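Local coordinates for protein adhesin competence repressor (Streptococcus pyogenes serotype M3, PDB 5JLU) that regulates transcription in response to zinc, acting as a DNA-binding, metal-sensing repressor of the MarR family, at residues N41-I46 with V79-L84; L47-Q52 with A61-I66. All blocks are in the same frame, centred on the assembly; numbering follows the deposited sequence.

Contact 1. Residues N41-I46 with V79-L84. With ZN (zinc ion), chain B.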
loop_
_atom_site.group_PDB
_atom_site.type_symbol
_atom_site.label_atom_id
_atom_site.label_comp_id
_atom_site.label_asym_id
_atom_site.label_seq_id
_atom_site.Cartn_x
_atom_site.Cartn_y
_atom_site.Cartn_z
ATOM N N ASN A 41 8.573 2.952 -0.424
ATOM C CA ASN A 41 7.756 4.152 -0.362
ATOM C C ASN A 41 8.225 5.063 0.767
ATOM O O ASN A 41 8.230 6.287 0.621
ATOM C CB ASN A 41 6.291 3.798 -0.173
ATOM C CG ASN A 41 5.729 3.097 -1.401
ATOM O OD1 ASN A 41 5.377 3.742 -2.408
ATOM N ND2 ASN A 41 5.668 1.778 -1.352
ATOM N N THR A 42 8.697 4.457 1.826
ATOM C CA THR A 42 9.147 5.205 2.977
ATOM C C THR A 42 10.308 6.033 2.532
ATOM O O THR A 42 10.374 7.200 2.823
ATOM C CB THR A 42 9.615 4.265 4.091
ATOM O OG1 THR A 42 8.512 3.487 4.522
ATOM C CG2 THR A 42 10.155 5.001 5.269
ATOM N N GLN A 43 11.227 5.403 1.833
ATOM C CA GLN A 43 12.402 6.100 1.352
ATOM C C GLN A 43 12.064 7.141 0.332
ATOM O O GLN A 43 12.615 8.242 0.418
ATOM C CB GLN A 43 13.462 5.127 0.805
ATOM C CG GLN A 43 14.070 4.210 1.842
ATOM C CD GLN A 43 14.999 3.157 1.172
ATOM O OE1 GLN A 43 14.667 2.575 0.117
ATOM N NE2 GLN A 43 16.171 2.971 1.738
ATOM N N GLU A 44 11.109 6.876 -0.569
ATOM C CA GLU A 44 10.739 7.932 -1.524
ATOM C C GLU A 44 10.085 9.132 -0.834
ATOM O O GLU A 44 10.233 10.264 -1.311
ATOM C CB GLU A 44 9.726 7.441 -2.572
ATOM C CG GLU A 44 10.281 6.485 -3.586
ATOM C CD GLU A 44 9.195 5.805 -4.459
ATOM O OE1 GLU A 44 8.082 5.458 -3.993
ATOM O OE2 GLU A 44 9.418 5.662 -5.653
ATOM N N HIS A 45 9.329 8.889 0.250
ATOM C CA HIS A 45 8.665 9.959 0.937
ATOM C C HIS A 45 9.600 10.726 1.879
ATOM O O HIS A 45 9.403 11.911 2.073
ATOM C CB HIS A 45 7.358 9.508 1.599
ATOM C CG HIS A 45 6.327 9.379 0.566
ATOM N ND1 HIS A 45 5.484 10.415 0.254
ATOM C CD2 HIS A 45 6.182 8.459 -0.413
ATOM C CE1 HIS A 45 4.805 10.111 -0.833
ATOM N NE2 HIS A 45 5.208 8.927 -1.252
ATOM N N ILE A 46 10.649 10.065 2.360
ATOM C CA ILE A 46 11.757 10.792 2.981
ATOM C C ILE A 46 12.397 11.747 1.963
ATOM O O ILE A 46 12.634 12.947 2.241
ATOM C CB ILE A 46 12.799 9.824 3.567
ATOM C CG1 ILE A 46 12.183 9.193 4.816
ATOM C CG2 ILE A 46 14.141 10.527 3.873
ATOM C CD1 ILE A 46 12.989 8.008 5.362
ATOM N N VAL A 79 21.769 6.588 2.563
ATOM C CA VAL A 79 23.157 7.017 2.617
ATOM C C VAL A 79 24.019 5.960 1.888
ATOM O O VAL A 79 24.863 6.322 1.069
ATOM C CB VAL A 79 23.620 7.188 4.041
ATOM C CG1 VAL A 79 25.168 7.387 4.101
ATOM C CG2 VAL A 79 22.891 8.363 4.736
ATOM N N LYS A 80 23.778 4.673 2.149
ATOM C CA LYS A 80 24.530 3.595 1.477
ATOM C C LYS A 80 24.424 3.690 -0.049
ATOM O O LYS A 80 25.397 3.470 -0.727
ATOM C CB LYS A 80 24.113 2.184 1.951
ATOM C CG LYS A 80 24.799 1.012 1.158
ATOM C CD LYS A 80 24.006 -0.307 1.156
ATOM C CE LYS A 80 24.436 -1.255 0.016
ATOM N NZ LYS A 80 23.293 -1.830 -0.747
ATOM N N GLN A 81 23.268 4.103 -0.567
ATOM C CA GLN A 81 23.074 4.287 -2.023
ATOM C C GLN A 81 23.426 5.663 -2.537
ATOM O O GLN A 81 23.015 6.032 -3.643
ATOM C CB GLN A 81 21.638 3.929 -2.383
ATOM C CG GLN A 81 21.301 2.485 -1.951
ATOM C CD GLN A 81 19.817 2.146 -2.248
ATOM O OE1 GLN A 81 19.451 1.891 -3.393
ATOM N NE2 GLN A 81 18.978 2.164 -1.234
ATOM N N ASP A 82 24.167 6.436 -1.738
ATOM C CA ASP A 82 24.619 7.759 -2.142
ATOM C C ASP A 82 23.450 8.702 -2.460
ATOM O O ASP A 82 23.539 9.556 -3.359
ATOM C CB ASP A 82 25.541 7.621 -3.360
ATOM C CG ASP A 82 26.811 6.833 -3.047
ATOM O OD1 ASP A 82 27.474 7.089 -2.005
ATOM O OD2 ASP A 82 27.150 5.938 -3.846
ATOM N N MET A 83 22.365 8.569 -1.708
ATOM C CA MET A 83 21.153 9.362 -1.965
ATOM C C MET A 83 21.047 10.569 -1.032
ATOM O O MET A 83 20.459 11.567 -1.378
ATOM C CB MET A 83 19.943 8.417 -1.829
ATOM C CG MET A 83 18.959 8.522 -2.951
ATOM S SD MET A 83 19.655 8.091 -4.537
ATOM C CE MET A 83 18.813 6.544 -4.754
ATOM N N LEU A 84 21.599 10.459 0.167
ATOM C CA LEU A 84 21.514 11.490 1.231
ATOM C C LEU A 84 22.854 11.675 1.837
ATOM O O LEU A 84 23.622 10.744 1.886
ATOM C CB LEU A 84 20.628 11.033 2.450
ATOM C CG LEU A 84 19.125 10.933 2.270
ATOM C CD1 LEU A 84 18.330 10.557 3.481
ATOM C CD2 LEU A 84 18.613 12.225 1.689
HETATM ZN ZN ZN B . 4.919 8.026 -3.149
HETATM O O HOH W 1 6.100 6.234 -2.669
HETATM O O HOH W 2 16.165 0.638 -0.835
HETATM O O HOH W 3 3.207 6.983 -2.306
HETATM O O HOH W 4 4.442 7.069 -4.869
#
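Ile46 and Leu84 meet in the winged helix-turn-helix domain of this MarR-family protein, where helix 41-52 passes the turn that leads out of helix 68-80 into the first strand of the wing. CG2 of Ile46 touches CD1 of Leu84 at 4.2 Å; both side chains are buried, and Leu60 and Leu64 of helix 57-64 also pack on Ile46. Branched aliphatic residues suit this place because they fill the junction of helices and wing without polar groups. The helix before Leu84 ends in a Schellman motif: Asp82 takes a positive phi, and Asp82 N bonds Val79 O at 2.9 Å.

The polar side is looser. The side chains of Gln43 and Gln81 cross nearly at right angles with amide planes 44° apart, and their NE2 atoms come no nearer than 4.2 Å. Both nitrogens are donors and do not bond each other; a water links the two side chains instead, giving a hydrogen to Gln43 OE1 at 2.6 Å and accepting one from Gln81 NE2. The extended chain of Gln43 beyond CG (chi2 173°) carries its amide out to this water and to Ser77 OG and Ala74 O, which hold NE2. Gln81 NE2 also reaches Ser77 O, so both amides are tied to helix 68-80.

Another face of segment 41-46 serves the metal. His45, with His111 and His115, binds zinc, and three waters complete the site. One of these waters donates to Asn41 OD1 and Glu44 OE1, a second shell that orients it, while His45 NE2 itself lies 2.1 Å from the zinc.

Contact 2. Residues L47-Q52 with A61-I66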
loop_
_atom_site.group_PDB
_atom_site.type_symbol
_atom_site.label_atom_id
_atom_site.label_comp_id
_atom_site.label_asym_id
_atom_site.label_seq_id
_atom_site.Cartn_x
_atom_site.Cartn_y
_atom_site.Cartn_z
ATOM N N LEU A 47 12.733 11.226 0.806
ATOM C CA LEU A 47 13.358 12.059 -0.197
ATOM C C LEU A 47 12.368 13.175 -0.532
ATOM O O LEU A 47 12.784 14.318 -0.531
ATOM C CB LEU A 47 13.811 11.265 -1.436
ATOM C CG LEU A 47 14.916 10.199 -1.264
ATOM C CD1 LEU A 47 15.150 9.460 -2.564
ATOM C CD2 LEU A 47 16.235 10.709 -0.801
ATOM N N MET A 48 11.063 12.884 -0.740
ATOM C CA MET A 48 10.093 13.991 -0.998
ATOM C C MET A 48 10.166 15.118 0.080
ATOM O O MET A 48 10.220 16.320 -0.233
ATOM C CB MET A 48 8.666 13.447 -1.125
ATOM C CG MET A 48 7.563 14.475 -1.299
ATOM S SD MET A 48 5.954 13.721 -1.639
ATOM C CE MET A 48 6.131 13.414 -3.347
ATOM N N LEU A 49 10.142 14.745 1.352
ATOM C CA LEU A 49 10.091 15.761 2.400
ATOM C C LEU A 49 11.432 16.522 2.494
ATOM O O LEU A 49 11.472 17.757 2.784
ATOM C CB LEU A 49 9.724 15.138 3.753
ATOM C CG LEU A 49 8.297 14.615 3.909
ATOM C CD1 LEU A 49 8.208 13.802 5.176
ATOM C CD2 LEU A 49 7.277 15.775 3.974
ATOM N N LEU A 50 12.537 15.796 2.305
ATOM C CA LEU A 50 13.871 16.426 2.340
ATOM C C LEU A 50 14.135 17.347 1.156
ATOM O O LEU A 50 14.871 18.318 1.313
ATOM C CB LEU A 50 15.004 15.391 2.464
ATOM C CG LEU A 50 15.043 14.771 3.828
ATOM C CD1 LEU A 50 16.004 13.580 3.852
ATOM C CD2 LEU A 50 15.310 15.813 4.917
ATOM N N SER A 51 13.496 17.089 0.008
ATOM C CA SER A 51 13.658 17.909 -1.187
ATOM C C SER A 51 13.113 19.336 -0.984
ATOM O O SER A 51 13.525 20.240 -1.668
ATOM C CB SER A 51 12.924 17.294 -2.399
ATOM O OG SER A 51 11.510 17.447 -2.199
ATOM N N GLN A 52 12.251 19.553 -0.024
ATOM C CA GLN A 52 11.808 20.908 0.262
ATOM C C GLN A 52 12.347 21.598 1.521
ATOM O O GLN A 52 12.291 22.810 1.599
ATOM C CB GLN A 52 10.299 20.967 0.226
ATOM C CG GLN A 52 9.618 20.217 1.345
ATOM C CD GLN A 52 8.452 19.359 0.876
ATOM O OE1 GLN A 52 8.429 18.863 -0.266
ATOM N NE2 GLN A 52 7.471 19.162 1.772
ATOM N N ALA A 61 10.149 11.283 11.185
ATOM C CA ALA A 61 9.275 10.302 11.772
ATOM C C ALA A 61 7.876 10.838 12.095
ATOM O O ALA A 61 6.880 10.145 11.842
ATOM C CB ALA A 61 9.875 9.656 12.994
ATOM N N LYS A 62 7.845 12.029 12.655
ATOM C CA LYS A 62 6.606 12.753 12.971
ATOM C C LYS A 62 5.823 13.057 11.727
ATOM O O LYS A 62 4.691 12.706 11.635
ATOM C CB LYS A 62 6.930 14.110 13.633
ATOM C CG LYS A 62 7.289 14.055 15.109
ATOM C CD LYS A 62 7.173 15.464 15.712
ATOM C CE LYS A 62 7.826 15.587 17.084
ATOM N NZ LYS A 62 8.244 17.004 17.288
ATOM N N ALA A 63 6.434 13.727 10.751
ATOM C CA ALA A 63 5.750 14.012 9.482
ATOM C C ALA A 63 5.174 12.763 8.768
ATOM O O ALA A 63 4.104 12.844 8.209
ATOM C CB ALA A 63 6.672 14.773 8.572
ATOM N N LEU A 64 5.861 11.611 8.834
ATOM C CA LEU A 64 5.362 10.398 8.167
ATOM C C LEU A 64 4.601 9.490 9.124
ATOM O O LEU A 64 4.139 8.470 8.709
ATOM C CB LEU A 64 6.539 9.584 7.579
ATOM C CG LEU A 64 7.342 10.326 6.491
ATOM C CD1 LEU A 64 8.554 9.502 6.203
ATOM C CD2 LEU A 64 6.532 10.509 5.221
ATOM N N ASN A 65 4.641 9.790 10.416
ATOM C CA ASN A 65 4.024 8.975 11.468
ATOM C C ASN A 65 4.500 7.546 11.448
ATOM O O ASN A 65 3.690 6.636 11.383
ATOM C CB ASN A 65 2.484 9.058 11.367
ATOM C CG ASN A 65 1.783 8.554 12.633
ATOM O OD1 ASN A 65 2.227 8.795 13.744
ATOM N ND2 ASN A 65 0.720 7.819 12.455
ATOM N N ILE A 66 5.828 7.337 11.492
ATOM C CA ILE A 66 6.377 5.990 11.602
ATOM C C ILE A 66 7.430 6.069 12.706
ATOM O O ILE A 66 7.744 7.176 13.135
ATOM C CB ILE A 66 6.953 5.486 10.257
ATOM C CG1 ILE A 66 8.042 6.459 9.747
ATOM C CG2 ILE A 66 5.837 5.381 9.227
ATOM C CD1 ILE A 66 8.840 5.934 8.564
#
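Leu49 reaches from helix 41-52 over the last turn of helix 57-64, and its CD1 methyl makes the whole contact. That one methyl lies 3.7 Å from Leu64 CD2 and 3.8 Å from Leu64 CG, and it also touches Ala63 CB at 3.9 Å. The two leucines run antiparallel to one another, side by side, so a branch of each lies alongside the other. In Leu49 a chi2 of 169° puts CD1 trans to CA, making it the leading methyl of the side chain. Ala63, exposed, suits its place: a single methyl meets CD1 while the helix backbones stay close, 8.5 Å between the CA atoms of Leu49 and Ala63.

Leu64 has further work to do. Its side chain packs on His45 of helix 41-52 and on Leu20 of the second subunit, so one aliphatic residue fills space beside a zinc ligand and at the dimer interface. No hydrogen bond crosses between the two segments. Ser51 OG gives its hydrogen to Met48 O at 2.6 Å, with the donor tilted 29° from the carbonyl plane, as a small hydroxyl can do by folding back on its own helix. Helix 57-64 closes with a Schellman motif in which Asn65 adopts a positive phi, a conformation asparagine tolerates well, and Ile66 N bonds Ala61 O at 3.0 Å. Asn65 ND2 bonds Glu149, and Asn65 O bonds Lys21 of the second subunit. Helices 57-64 and 68-80 form the helix-turn-helix, 68-80 probably being the recognition helix as in other MarR proteins; Leu49 packs the preceding helix 41-52 onto the first helix of that motif.

The centres of the two contacts lie about 11 Å apart, and both draw on helix 41-52: its first half enters contact 1, its second half contact 2. Along the chain, segments 47-52 and 61-66 both fall between the outer pair, 41-46 and 79-84, so the shorter closure sits within the longer one. Helix 57-64 and the end of helix 68-80 with the turn after it both lie against helix 41-52. The contacts also meet directly, with Leu84 CD2 3.7 Å from Leu50 CD1 and Thr42 CG2 3.7 Å from Ile66 CD1. Both reach the second subunit, an arrangement consistent with zinc binding being communicated to the DNA-binding domain and the dimer interface.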